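Local coordinates for mandelate racemase / muconate lactonizing enzyme, C-terminal domain protein (Labrenzia alexandrii, PDB 4E5T) that probably catalyses a magnesium-dependent reaction of the enolase superfamily on a carboxylate substrate, its exact substrate and product being unassigned, at residues 8-13 and 382-387; 23-27 and 349-353; 150-156 and 196-201; 248-252 and 276-282; 2-6 and 63-69. Numbering follows the deposited sequence.

Contact 1: residues 8-13 and 382-387; sequences ETFVVG and ARANPY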
# COMPACT_ATOMS: atom_id res chain seq x y z
N GLU A 8 22.87 -46.06 -1.35
CA GLU A 8 24.30 -45.88 -1.49
C GLU A 8 24.50 -44.41 -1.89
O GLU A 8 23.67 -43.84 -2.58
CB GLU A 8 24.93 -46.85 -2.50
CG GLU A 8 26.45 -46.70 -2.61
CD GLU A 8 27.14 -47.73 -3.51
OE1 GLU A 8 26.50 -48.23 -4.48
OE2 GLU A 8 28.34 -48.03 -3.25
N THR A 9 25.58 -43.80 -1.41
CA THR A 9 25.94 -42.45 -1.83
C THR A 9 27.25 -42.50 -2.58
O THR A 9 28.06 -43.40 -2.39
CB THR A 9 26.07 -41.44 -0.65
OG1 THR A 9 26.96 -41.95 0.35
CG2 THR A 9 24.71 -41.13 -0.04
N PHE A 10 27.43 -41.53 -3.46
CA PHE A 10 28.62 -41.42 -4.28
C PHE A 10 29.06 -39.97 -4.25
O PHE A 10 28.28 -39.06 -4.51
CB PHE A 10 28.32 -41.81 -5.72
CG PHE A 10 27.65 -43.15 -5.88
CD1 PHE A 10 26.30 -43.31 -5.54
CD2 PHE A 10 28.34 -44.23 -6.39
CE1 PHE A 10 25.68 -44.53 -5.68
CE2 PHE A 10 27.72 -45.45 -6.54
CZ PHE A 10 26.39 -45.60 -6.19
N VAL A 11 30.31 -39.75 -3.89
CA VAL A 11 30.91 -38.45 -4.02
C VAL A 11 31.90 -38.59 -5.15
O VAL A 11 32.84 -39.37 -5.06
CB VAL A 11 31.61 -38.07 -2.73
CG1 VAL A 11 32.20 -36.65 -2.83
CG2 VAL A 11 30.62 -38.20 -1.54
N VAL A 12 31.66 -37.87 -6.24
CA VAL A 12 32.43 -38.03 -7.47
C VAL A 12 33.15 -36.75 -7.85
O VAL A 12 32.51 -35.74 -8.14
CB VAL A 12 31.52 -38.41 -8.66
CG1 VAL A 12 32.32 -38.47 -9.94
CG2 VAL A 12 30.79 -39.73 -8.41
N GLY A 13 34.48 -36.78 -7.85
CA GLY A 13 35.27 -35.64 -8.30
C GLY A 13 35.12 -35.42 -9.80
O GLY A 13 35.04 -36.37 -10.57
N ALA A 382 31.11 -43.96 -11.60
CA ALA A 382 30.98 -43.12 -10.41
C ALA A 382 31.91 -43.54 -9.28
O ALA A 382 32.51 -42.68 -8.65
CB ALA A 382 29.54 -43.05 -9.93
N ARG A 383 32.05 -44.84 -9.02
CA ARG A 383 32.94 -45.28 -7.93
C ARG A 383 34.40 -45.12 -8.29
O ARG A 383 35.27 -45.01 -7.42
CB ARG A 383 32.69 -46.73 -7.54
CG ARG A 383 31.29 -47.06 -7.15
CD ARG A 383 31.19 -48.43 -6.49
NE ARG A 383 29.81 -48.68 -6.11
CZ ARG A 383 28.90 -49.21 -6.90
NH1 ARG A 383 27.65 -49.38 -6.46
NH2 ARG A 383 29.23 -49.59 -8.14
N ALA A 384 34.69 -45.14 -9.59
CA ALA A 384 36.06 -45.16 -10.06
C ALA A 384 36.66 -43.77 -9.99
O ALA A 384 37.85 -43.60 -10.21
CB ALA A 384 36.11 -45.70 -11.47
N ASN A 385 35.82 -42.78 -9.69
CA ASN A 385 36.23 -41.38 -9.66
C ASN A 385 35.96 -40.67 -8.34
O ASN A 385 35.15 -39.75 -8.29
CB ASN A 385 35.51 -40.61 -10.76
CG ASN A 385 35.98 -40.98 -12.14
OD1 ASN A 385 36.80 -40.28 -12.72
ND2 ASN A 385 35.48 -42.10 -12.67
N PRO A 386 36.68 -41.07 -7.27
CA PRO A 386 36.49 -40.48 -5.94
C PRO A 386 36.85 -38.98 -5.94
O PRO A 386 37.57 -38.52 -6.83
CB PRO A 386 37.50 -41.24 -5.09
CG PRO A 386 38.60 -41.49 -6.03
CD PRO A 386 37.91 -41.87 -7.32
N TYR A 387 36.34 -38.24 -4.97
CA TYR A 387 36.74 -36.84 -4.84
C TYR A 387 37.93 -36.74 -3.90
O TYR A 387 37.87 -37.23 -2.77
CB TYR A 387 35.59 -35.98 -4.35
CG TYR A 387 35.99 -34.55 -4.10
CD1 TYR A 387 36.57 -33.79 -5.12
CD2 TYR A 387 35.80 -33.95 -2.87
CE1 TYR A 387 36.95 -32.48 -4.91
CE2 TYR A 387 36.18 -32.64 -2.65
CZ TYR A 387 36.75 -31.91 -3.67
OH TYR A 387 37.13 -30.61 -3.45
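Two small hollows along strand 8-13 receive helix 379-383 and the chain that follows it. In the first, the methyl of A382 settles between F10 and V12: its CB lies 3.9 Å from F10 CD2 and 3.9 Å from V12 CG2. R383 runs past the same ring, its NE 3.9 Å from F10 CE2, which lies over one face of the guanidinium. Beyond the ring E8 holds the arginine by a salt bridge, R383 NH1 to E8 OE1 at 2.6 Å, backed by R383 NE to E8 OE2 at 3.3 Å; R383 NH1 also forms a salt bridge with E379. The second hollow is the side-chain-free surface of G13. A CB there would lie 3.0 Å from P386 O and 3.3 Å from Y387 CA, so its absence permits the close backbone approach and the hydrogen bond G13 N to N385 O (3.1 Å). V11 CG1 packs on Y387 CB at 3.8 Å. The C-terminal segment lies along the three-stranded antiparallel sheet of the enolase-like N-terminal domain. Strand 23-31 pairs with the other edge of strand 4-13, helix 48-63 covers V11 and Y387, and F349 of helix 349-352 packs on V12 and N385.

Contact 2: residues 23-27 and 349-353; sequences YFIFV and FFAEL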
# COMPACT_ATOMS: atom_id res chain seq x y z
N TYR A 23 32.91 -31.22 -7.71
CA TYR A 23 32.46 -32.57 -7.37
C TYR A 23 30.94 -32.70 -7.49
O TYR A 23 30.23 -31.69 -7.48
CB TYR A 23 32.91 -32.94 -5.95
CG TYR A 23 32.38 -32.05 -4.83
CD1 TYR A 23 31.12 -32.26 -4.28
CD2 TYR A 23 33.16 -31.02 -4.30
CE1 TYR A 23 30.64 -31.45 -3.26
CE2 TYR A 23 32.68 -30.21 -3.28
CZ TYR A 23 31.43 -30.43 -2.76
OH TYR A 23 30.93 -29.63 -1.74
N PHE A 24 30.45 -33.93 -7.61
CA PHE A 24 29.01 -34.20 -7.66
C PHE A 24 28.63 -35.12 -6.53
O PHE A 24 29.44 -35.95 -6.12
CB PHE A 24 28.61 -34.88 -8.97
CG PHE A 24 29.15 -34.22 -10.18
CD1 PHE A 24 29.20 -32.85 -10.28
CD2 PHE A 24 29.63 -34.98 -11.23
CE1 PHE A 24 29.72 -32.23 -11.41
CE2 PHE A 24 30.14 -34.38 -12.37
CZ PHE A 24 30.19 -33.01 -12.46
N ILE A 25 27.41 -35.00 -6.01
CA ILE A 25 26.96 -35.93 -4.99
C ILE A 25 25.76 -36.76 -5.45
O ILE A 25 24.66 -36.26 -5.62
CB ILE A 25 26.62 -35.22 -3.66
CG1 ILE A 25 27.77 -34.32 -3.23
CG2 ILE A 25 26.29 -36.25 -2.59
CD1 ILE A 25 27.55 -33.60 -1.93
N PHE A 26 25.97 -38.05 -5.63
CA PHE A 26 24.91 -38.90 -6.16
C PHE A 26 24.32 -39.76 -5.07
O PHE A 26 24.99 -40.11 -4.10
CB PHE A 26 25.46 -39.77 -7.29
CG PHE A 26 25.96 -39.00 -8.48
CD1 PHE A 26 25.30 -37.86 -8.91
CD2 PHE A 26 27.08 -39.40 -9.17
CE1 PHE A 26 25.76 -37.15 -10.01
CE2 PHE A 26 27.54 -38.69 -10.27
CZ PHE A 26 26.87 -37.56 -10.69
N VAL A 27 23.05 -40.10 -5.22
CA VAL A 27 22.43 -41.08 -4.35
C VAL A 27 21.85 -42.24 -5.16
O VAL A 27 21.39 -42.06 -6.30
CB VAL A 27 21.34 -40.46 -3.42
CG1 VAL A 27 21.95 -39.43 -2.50
CG2 VAL A 27 20.22 -39.83 -4.22
N PHE A 349 32.68 -35.90 -19.41
CA PHE A 349 32.37 -36.65 -18.20
C PHE A 349 30.86 -36.75 -17.95
O PHE A 349 30.39 -37.67 -17.28
CB PHE A 349 33.09 -36.05 -16.99
CG PHE A 349 33.23 -37.00 -15.84
CD1 PHE A 349 33.81 -38.24 -16.03
CD2 PHE A 349 32.78 -36.65 -14.56
CE1 PHE A 349 33.96 -39.12 -14.97
CE2 PHE A 349 32.92 -37.53 -13.49
CZ PHE A 349 33.51 -38.78 -13.70
N PHE A 350 30.10 -35.82 -18.52
CA PHE A 350 28.65 -35.85 -18.39
C PHE A 350 28.00 -37.03 -19.11
O PHE A 350 26.88 -37.41 -18.81
CB PHE A 350 28.04 -34.52 -18.82
CG PHE A 350 28.19 -33.45 -17.79
CD1 PHE A 350 29.40 -32.79 -17.64
CD2 PHE A 350 27.15 -33.16 -16.93
CE1 PHE A 350 29.55 -31.83 -16.66
CE2 PHE A 350 27.30 -32.20 -15.95
CZ PHE A 350 28.51 -31.53 -15.83
N ALA A 351 28.71 -37.61 -20.07
CA ALA A 351 28.18 -38.74 -20.80
C ALA A 351 28.72 -40.02 -20.19
O ALA A 351 28.05 -41.03 -20.17
CB ALA A 351 28.52 -38.65 -22.28
N GLU A 352 29.95 -39.97 -19.70
CA GLU A 352 30.58 -41.17 -19.15
C GLU A 352 29.82 -41.62 -17.89
O GLU A 352 29.61 -42.81 -17.69
CB GLU A 352 32.08 -40.93 -18.90
CG GLU A 352 32.89 -42.15 -18.47
CD GLU A 352 34.35 -41.78 -18.18
OE1 GLU A 352 34.74 -40.66 -18.57
OE2 GLU A 352 35.09 -42.61 -17.58
N LEU A 353 29.39 -40.65 -17.08
CA LEU A 353 28.59 -40.92 -15.87
C LEU A 353 27.20 -41.53 -16.14
O LEU A 353 26.61 -42.16 -15.28
CB LEU A 353 28.47 -39.67 -14.98
CG LEU A 353 29.68 -39.34 -14.09
CD1 LEU A 353 29.53 -37.96 -13.46
CD2 LEU A 353 29.92 -40.39 -13.01
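F349 opens the short helix 349-352 with its CA-to-CB bond toward strand 23-27, and its CD2 comes 4.1 Å from F24 CE2; that atom of F24 lies at the edge of the F349 ring. At F350 the CA-to-CB bond points sideways, yet the ring swings back until its CZ is 4.0 Å from F24 CZ. The two ring centroids are 5.8 Å apart and the planes meet at 56°, an oblique aromatic pair. The chain then turns through A351 and E352, a turn closed by the backbone hydrogen bond from L353 N to F349 O (3.1 Å), which brings L353 to the same side as F349. L353 has the most surface covered of its segment, 49 Å², although L353 CA is 10.6 Å from F26 CA, the nearest CA pair. Its CD1 sits 3.7 Å from F24 CD2 and 3.8 Å from F26 CE2, at the edge of both rings, so one methyl bridges the two phenylalanines. The contact therefore joins the N-terminal sheet to the barrel domain, the two-domain plan of the enolase superfamily, with the F350 side chain about 14 Å from the bound magnesium. All five touching residues are buried, and no hydrogen bond or ion pair crosses between the segments, so cohesion between them rests on apolar and aromatic packing alone.

Contact 3: residues 150-156 and 196-201; sequences NDADMAA and AFCKQI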
# COMPACT_ATOMS: atom_id res chain seq x y z
N ASN A 150 37.27 -12.33 -19.33
CA ASN A 150 37.73 -10.97 -19.00
C ASN A 150 37.89 -10.03 -20.18
O ASN A 150 38.04 -8.83 -19.99
CB ASN A 150 39.05 -11.01 -18.21
CG ASN A 150 40.18 -11.65 -19.00
OD1 ASN A 150 40.16 -11.71 -20.22
ND2 ASN A 150 41.18 -12.14 -18.28
N ASP A 151 37.90 -10.58 -21.38
CA ASP A 151 38.09 -9.78 -22.59
C ASP A 151 36.90 -9.91 -23.53
O ASP A 151 36.67 -10.97 -24.09
CB ASP A 151 39.38 -10.18 -23.31
CG ASP A 151 39.50 -9.54 -24.68
OD1 ASP A 151 38.91 -10.09 -25.64
OD2 ASP A 151 40.17 -8.49 -24.79
N ALA A 152 36.16 -8.81 -23.71
CA ALA A 152 34.95 -8.81 -24.54
C ALA A 152 35.11 -9.47 -25.91
O ALA A 152 34.25 -10.25 -26.34
CB ALA A 152 34.41 -7.39 -24.68
N ASP A 153 36.20 -9.18 -26.61
CA ASP A 153 36.35 -9.71 -27.96
C ASP A 153 36.51 -11.23 -27.95
O ASP A 153 35.90 -11.93 -28.76
CB ASP A 153 37.47 -9.01 -28.72
CG ASP A 153 37.15 -7.54 -29.00
OD1 ASP A 153 35.95 -7.20 -29.05
OD2 ASP A 153 38.09 -6.73 -29.19
N MET A 154 37.28 -11.76 -27.01
CA MET A 154 37.46 -13.21 -26.92
C MET A 154 36.18 -13.95 -26.51
O MET A 154 35.98 -15.12 -26.84
CB MET A 154 38.60 -13.57 -25.96
CG MET A 154 39.99 -13.48 -26.58
SD MET A 154 41.19 -13.88 -25.32
CE MET A 154 41.19 -15.66 -25.44
N ALA A 155 35.31 -13.25 -25.79
CA ALA A 155 34.03 -13.82 -25.40
C ALA A 155 33.13 -13.84 -26.61
O ALA A 155 32.32 -14.74 -26.79
CB ALA A 155 33.42 -13.03 -24.28
N ALA A 156 33.27 -12.82 -27.45
CA ALA A 156 32.42 -12.68 -28.62
C ALA A 156 32.75 -13.79 -29.61
O ALA A 156 31.86 -14.38 -30.21
CB ALA A 156 32.57 -11.31 -29.26
N ALA A 196 30.79 -3.70 -22.58
CA ALA A 196 31.66 -4.09 -23.68
C ALA A 196 31.36 -5.53 -24.09
O ALA A 196 31.27 -5.84 -25.28
CB ALA A 196 33.11 -3.93 -23.30
N PHE A 197 31.17 -6.40 -23.09
CA PHE A 197 30.81 -7.79 -23.35
C PHE A 197 29.49 -7.83 -24.10
O PHE A 197 29.37 -8.51 -25.12
CB PHE A 197 30.70 -8.57 -22.04
CG PHE A 197 31.96 -9.33 -21.67
CD1 PHE A 197 33.16 -8.67 -21.52
CD2 PHE A 197 31.91 -10.69 -21.42
CE1 PHE A 197 34.31 -9.36 -21.16
CE2 PHE A 197 33.05 -11.38 -21.06
CZ PHE A 197 34.25 -10.71 -20.93
N CYS A 198 28.51 -7.09 -23.62
CA CYS A 198 27.22 -7.07 -24.28
C CYS A 198 27.29 -6.56 -25.72
O CYS A 198 26.74 -7.19 -26.62
CB CYS A 198 26.20 -6.27 -23.47
SG CYS A 198 25.64 -7.15 -22.00
N LYS A 199 27.97 -5.44 -25.93
CA LYS A 199 28.07 -4.83 -27.26
C LYS A 199 28.71 -5.74 -28.31
O LYS A 199 28.16 -5.95 -29.39
CB LYS A 199 28.81 -3.49 -27.19
CG LYS A 199 28.77 -2.67 -28.48
CD LYS A 199 29.51 -1.33 -28.34
CE LYS A 199 30.98 -1.49 -27.91
NZ LYS A 199 31.90 -1.91 -29.01
N GLN A 200 29.88 -6.29 -27.97
CA GLN A 200 30.65 -7.16 -28.88
C GLN A 200 29.99 -8.51 -29.16
O GLN A 200 30.08 -9.04 -30.26
CB GLN A 200 32.04 -7.41 -28.31
CG GLN A 200 32.82 -6.17 -27.97
CD GLN A 200 33.18 -5.38 -29.20
OE1 GLN A 200 32.37 -4.62 -29.74
NE2 GLN A 200 34.41 -5.56 -29.66
N ILE A 201 29.37 -9.08 -28.13
CA ILE A 201 28.75 -10.39 -28.24
C ILE A 201 27.50 -10.29 -29.11
O ILE A 201 27.24 -11.17 -29.93
CB ILE A 201 28.44 -10.95 -26.84
CG1 ILE A 201 29.73 -11.41 -26.17
CG2 ILE A 201 27.46 -12.11 -26.89
CD1 ILE A 201 29.52 -11.84 -24.73
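F197, with 78 Å² covered, is the largest contributor to this pairing of helices 152-165 and 188-205. Its ring reaches against the first turn of helix 152-165: F197 CE1 lies 3.2 Å from A152 N, F197 CE2 lies 3.6 Å from A155 CB, and F197 CZ approaches N150 C at 3.8 Å. A152 (68 Å²) sits among A196, F197 and Q200, which span one turn of the partner helix, its CB 3.6 Å from F197 CD1, 3.6 Å from A196 O and 3.9 Å from Q200 CG. Alanines at 152, 155 and 156 keep this face low, consistent with an axis separation of 8.3 Å at a crossing angle of -40°. Q200 (61 Å²) closes the outer rim through a very short hydrogen bond, Q200 NE2 to D153 OD1 at 2.3 Å, while Q200 OE1 accepts from K199 NZ at 2.8 Å. The helix start is secured by D151 at the N-cap, whose OD1 accepts from M154 N at 2.7 Å. These are successive outer helices of the TIM-barrel domain, with strand 169-172 between them in sequence. F172 of that strand packs against F197 and I201, and L211 of strand 210-213 also meets I201.

Contact 4: residues 248-252 and 276-282; sequences PEDMA and RVLETGA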
# COMPACT_ATOMS: atom_id res chain seq x y z
N PRO A 248 13.79 -10.70 -1.28
CA PRO A 248 13.17 -10.52 -2.60
C PRO A 248 12.50 -9.15 -2.77
O PRO A 248 12.42 -8.66 -3.90
CB PRO A 248 12.13 -11.64 -2.67
CG PRO A 248 12.66 -12.70 -1.80
CD PRO A 248 13.41 -11.99 -0.68
N GLU A 249 12.02 -8.55 -1.68
CA GLU A 249 11.36 -7.24 -1.76
C GLU A 249 12.27 -6.21 -2.42
O GLU A 249 11.81 -5.36 -3.19
CB GLU A 249 10.95 -6.74 -0.36
CG GLU A 249 9.74 -7.42 0.25
CD GLU A 249 10.11 -8.63 1.09
OE1 GLU A 249 11.29 -9.06 1.03
OE2 GLU A 249 9.23 -9.16 1.82
N ASP A 250 13.56 -6.30 -2.12
CA ASP A 250 14.56 -5.38 -2.65
C ASP A 250 14.86 -5.69 -4.10
O ASP A 250 15.19 -4.81 -4.87
CB ASP A 250 15.86 -5.48 -1.87
CG ASP A 250 15.80 -4.77 -0.53
OD1 ASP A 250 14.97 -3.85 -0.36
OD2 ASP A 250 16.61 -5.14 0.34
N MET A 251 14.79 -6.96 -4.46
CA MET A 251 15.14 -7.34 -5.82
C MET A 251 14.08 -6.76 -6.72
O MET A 251 14.36 -6.36 -7.85
CB MET A 251 15.23 -8.86 -5.96
CG MET A 251 15.83 -9.34 -7.29
SD MET A 251 16.15 -11.13 -7.38
CE MET A 251 17.86 -11.24 -6.86
N ALA A 252 12.86 -6.67 -6.19
CA ALA A 252 11.73 -6.23 -6.98
C ALA A 252 11.90 -4.76 -7.41
O ALA A 252 11.34 -4.32 -8.41
CB ALA A 252 10.47 -6.43 -6.23
N ARG A 276 7.31 -15.94 -2.37
CA ARG A 276 7.68 -14.55 -2.13
C ARG A 276 8.30 -13.85 -3.36
O ARG A 276 7.96 -12.69 -3.65
CB ARG A 276 8.60 -14.42 -0.91
CG ARG A 276 9.07 -13.00 -0.63
CD ARG A 276 9.88 -12.90 0.65
NE ARG A 276 9.08 -13.28 1.81
CZ ARG A 276 9.19 -14.44 2.44
NH1 ARG A 276 10.10 -15.33 2.05
NH2 ARG A 276 8.40 -14.71 3.48
N VAL A 277 9.19 -14.54 -4.06
CA VAL A 277 9.80 -14.00 -5.28
C VAL A 277 8.69 -13.61 -6.25
O VAL A 277 8.63 -12.47 -6.72
CB VAL A 277 10.72 -15.04 -6.01
CG1 VAL A 277 10.95 -14.63 -7.44
CG2 VAL A 277 12.05 -15.21 -5.29
N LEU A 278 7.80 -14.55 -6.53
CA LEU A 278 6.72 -14.32 -7.48
C LEU A 278 5.84 -13.15 -7.08
O LEU A 278 5.62 -12.24 -7.87
CB LEU A 278 5.89 -15.58 -7.65
CG LEU A 278 6.70 -16.66 -8.35
CD1 LEU A 278 5.90 -17.97 -8.44
CD2 LEU A 278 7.15 -16.15 -9.71
N GLU A 279 5.36 -13.18 -5.84
CA GLU A 279 4.39 -12.19 -5.40
C GLU A 279 4.96 -10.78 -5.29
O GLU A 279 4.28 -9.80 -5.64
CB GLU A 279 3.72 -12.63 -4.11
CG GLU A 279 2.64 -13.66 -4.38
CD GLU A 279 2.31 -14.51 -3.19
OE1 GLU A 279 2.82 -14.21 -2.08
OE2 GLU A 279 1.55 -15.48 -3.37
N THR A 280 6.22 -10.67 -4.85
CA THR A 280 6.84 -9.36 -4.73
C THR A 280 7.22 -8.85 -6.09
O THR A 280 7.51 -7.67 -6.23
CB THR A 280 8.11 -9.36 -3.86
OG1 THR A 280 9.08 -10.23 -4.44
CG2 THR A 280 7.82 -9.81 -2.44
N GLY A 281 7.23 -9.73 -7.08
CA GLY A 281 7.72 -9.39 -8.41
C GLY A 281 9.23 -9.21 -8.43
O GLY A 281 9.74 -8.28 -9.05
N ALA A 282 9.95 -10.09 -7.74
CA ALA A 282 11.42 -10.04 -7.70
C ALA A 282 12.06 -10.62 -8.96
O ALA A 282 13.15 -10.23 -9.34
CB ALA A 282 11.95 -10.75 -6.48
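P248, M251 and A282 form the apolar centre. P248 CB stands 3.9 Å from A282 CB, which is also 3.8 Å from M251 CB, so the one methyl of A282 touches two residues of the first helical turn. V277 extends the patch, its CG2 4.3 Å from P248 CG. The backbones come very near at A252: A252 CA lies 3.9 Å from A282 CA, and A252 CB lies 3.2 Å from T280 O and 3.5 Å from G281 O. G281 ends helix 270-280 in a Schellman motif: its phi is positive (71°), and A282 N to V277 O (2.9 Å) and G281 N to L278 O (3.1 Å) bond back into the last turn. Both helices belong to the outer layer of the TIM barrel; their axes cross at -36° and approach to 8.9 Å, with strand 262-264 between them in sequence and M251 packed on its V262 and T264. Farther out, T280 OG1 bonds to R276 O at 2.8 Å, and T280 CG2 meets E249 CG at 4.1 Å. At the edge R276 CD lies 3.7 Å from P248 CG. E249 OE2 and R276 NE of the same chain stay 4.1 Å apart, beyond a salt bridge, whereas R276 forms a salt bridge with E249 of a second subunit and a hydrogen bond with E246 O of that subunit.

Contact 5: residues 2-6 and 63-69; sequences MRLSD and FAGEDPH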
# COMPACT_ATOMS: atom_id res chain seq x y z
N MET A 2 5.54 -52.13 -1.73
CA MET A 2 6.78 -51.46 -2.13
C MET A 2 7.39 -50.62 -1.01
O MET A 2 6.71 -49.77 -0.43
CB MET A 2 6.57 -50.59 -3.38
CG MET A 2 7.88 -50.28 -4.11
SD MET A 2 7.82 -49.25 -5.61
CE MET A 2 6.50 -50.01 -6.54
N ARG A 3 8.66 -50.84 -0.71
CA ARG A 3 9.32 -50.08 0.34
C ARG A 3 10.80 -49.81 0.04
O ARG A 3 11.52 -50.69 -0.43
CB ARG A 3 9.14 -50.75 1.70
CG ARG A 3 8.99 -52.26 1.67
CD ARG A 3 9.31 -52.88 3.04
NE ARG A 3 10.62 -52.43 3.54
CZ ARG A 3 11.19 -52.86 4.66
NH1 ARG A 3 10.57 -53.76 5.42
NH2 ARG A 3 12.38 -52.39 5.01
N LEU A 4 11.25 -48.59 0.29
CA LEU A 4 12.66 -48.25 0.12
C LEU A 4 13.45 -48.97 1.20
O LEU A 4 13.03 -49.03 2.38
CB LEU A 4 12.89 -46.75 0.24
CG LEU A 4 12.11 -45.95 -0.79
CD1 LEU A 4 12.38 -44.48 -0.64
CD2 LEU A 4 12.52 -46.42 -2.17
N SER A 5 14.60 -49.51 0.80
CA SER A 5 15.32 -50.43 1.66
C SER A 5 16.75 -49.99 1.92
O SER A 5 17.27 -50.11 3.03
CB SER A 5 15.34 -51.82 1.01
OG SER A 5 15.00 -52.80 1.95
N ASP A 6 17.38 -49.48 0.87
CA ASP A 6 18.82 -49.28 0.88
C ASP A 6 19.22 -48.05 0.11
O ASP A 6 18.60 -47.69 -0.90
CB ASP A 6 19.53 -50.50 0.29
CG ASP A 6 19.63 -51.65 1.27
OD1 ASP A 6 20.22 -51.44 2.36
OD2 ASP A 6 19.12 -52.75 0.95
N PHE A 63 13.22 -42.28 5.37
CA PHE A 63 12.76 -43.00 4.17
C PHE A 63 12.63 -44.51 4.26
O PHE A 63 11.68 -45.08 3.74
CB PHE A 63 13.58 -42.61 2.94
CG PHE A 63 13.34 -41.20 2.48
CD1 PHE A 63 13.63 -40.12 3.31
CD2 PHE A 63 12.84 -40.94 1.21
CE1 PHE A 63 13.41 -38.82 2.90
CE2 PHE A 63 12.62 -39.65 0.79
CZ PHE A 63 12.90 -38.58 1.63
N ALA A 64 13.59 -45.16 4.90
CA ALA A 64 13.61 -46.62 5.00
C ALA A 64 12.27 -47.18 5.46
O ALA A 64 11.74 -46.76 6.49
CB ALA A 64 14.70 -47.04 5.94
N GLY A 65 11.70 -48.10 4.69
CA GLY A 65 10.41 -48.68 5.04
C GLY A 65 9.21 -47.94 4.45
O GLY A 65 8.07 -48.25 4.79
N GLU A 66 9.45 -46.98 3.57
CA GLU A 66 8.37 -46.16 3.05
C GLU A 66 8.11 -46.40 1.58
O GLU A 66 9.02 -46.77 0.84
CB GLU A 66 8.65 -44.66 3.29
CG GLU A 66 8.51 -44.20 4.73
CD GLU A 66 7.06 -44.07 5.18
OE1 GLU A 66 6.13 -44.38 4.40
OE2 GLU A 66 6.86 -43.63 6.34
N ASP A 67 6.87 -46.18 1.17
CA ASP A 67 6.50 -46.26 -0.23
C ASP A 67 6.92 -44.96 -0.91
O ASP A 67 6.36 -43.90 -0.65
CB ASP A 67 4.99 -46.46 -0.35
CG ASP A 67 4.55 -46.79 -1.75
OD1 ASP A 67 5.35 -46.64 -2.69
OD2 ASP A 67 3.37 -47.19 -1.90
N PRO A 68 7.91 -45.05 -1.80
CA PRO A 68 8.47 -43.88 -2.48
C PRO A 68 7.42 -43.13 -3.28
O PRO A 68 7.71 -42.05 -3.77
CB PRO A 68 9.48 -44.51 -3.44
CG PRO A 68 8.96 -45.90 -3.66
CD PRO A 68 8.46 -46.31 -2.34
N HIS A 69 6.24 -43.70 -3.43
CA HIS A 69 5.14 -43.03 -4.10
C HIS A 69 4.65 -41.90 -3.23
O HIS A 69 4.06 -40.94 -3.72
CB HIS A 69 3.99 -43.99 -4.36
CG HIS A 69 4.20 -44.85 -5.57
ND1 HIS A 69 4.94 -46.01 -5.53
CD2 HIS A 69 3.81 -44.70 -6.85
CE1 HIS A 69 4.97 -46.55 -6.73
NE2 HIS A 69 4.30 -45.77 -7.56
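The type II turn from F63 to E66 docks on the start of strand 4-13, in the enolase-like N-terminal domain, through a pair of backbone hydrogen bonds centred on L4. L4 N donates to E66 O at 2.9 Å (angle 163°), and L4 O accepts from G65 N at 2.8 Å (177°), so both polar backbone atoms of L4 are satisfied by the turn. Within the turn E66 N donates weakly to F63 O, at 2.9 Å. G65, with phi 91° and psi 9°, adopts angles at which a CB would jam against the preceding carbonyl oxygen. Alongside, E66 O also receives a CA-H...O contact from R3 CA at 3.4 Å, and M2 O one from D67 CA at 3.5 Å. E66, whose CA-to-CB bond points away, forms a salt bridge with K73. Neighbours R3 and S5 hydrogen-bond by their backbones to A32 and V30, so this stretch of chain lies between strand 23-31 and the turn. The side chain of L4 is buried, its CD1 4.0 Å from F63 CD2 and its CD2 3.8 Å from P68 CB. D67 OD1 accepts twice from H69: from H69 N at 3.2 Å, an Asx turn, and from H69 ND1 at 2.9 Å.

Overall arrangement
Contacts 1, 2 and 5 gather on the N-terminal antiparallel sheet, whereas contacts 3 and 4 lie in the outer helical layer of the barrel. Contacts 1 and 2 (centres 8 Å apart) touch: F10 O to F26 N and V12 O to F24 N, each a probable hydrogen bond of 2.8 Å, pair their strands. Contact 5 uses the beginning of strand 4-13, its centre 24 Å from that of contact 1; along the chain it crosses contacts 1 and 2 and closes before contact 3 opens. Contacts 3 and 4, centres 31 Å apart, follow in series inside the loops closed by contacts 1 and 2. Contacts 1 and 2 thus return C-terminal segments to the N-terminal domain.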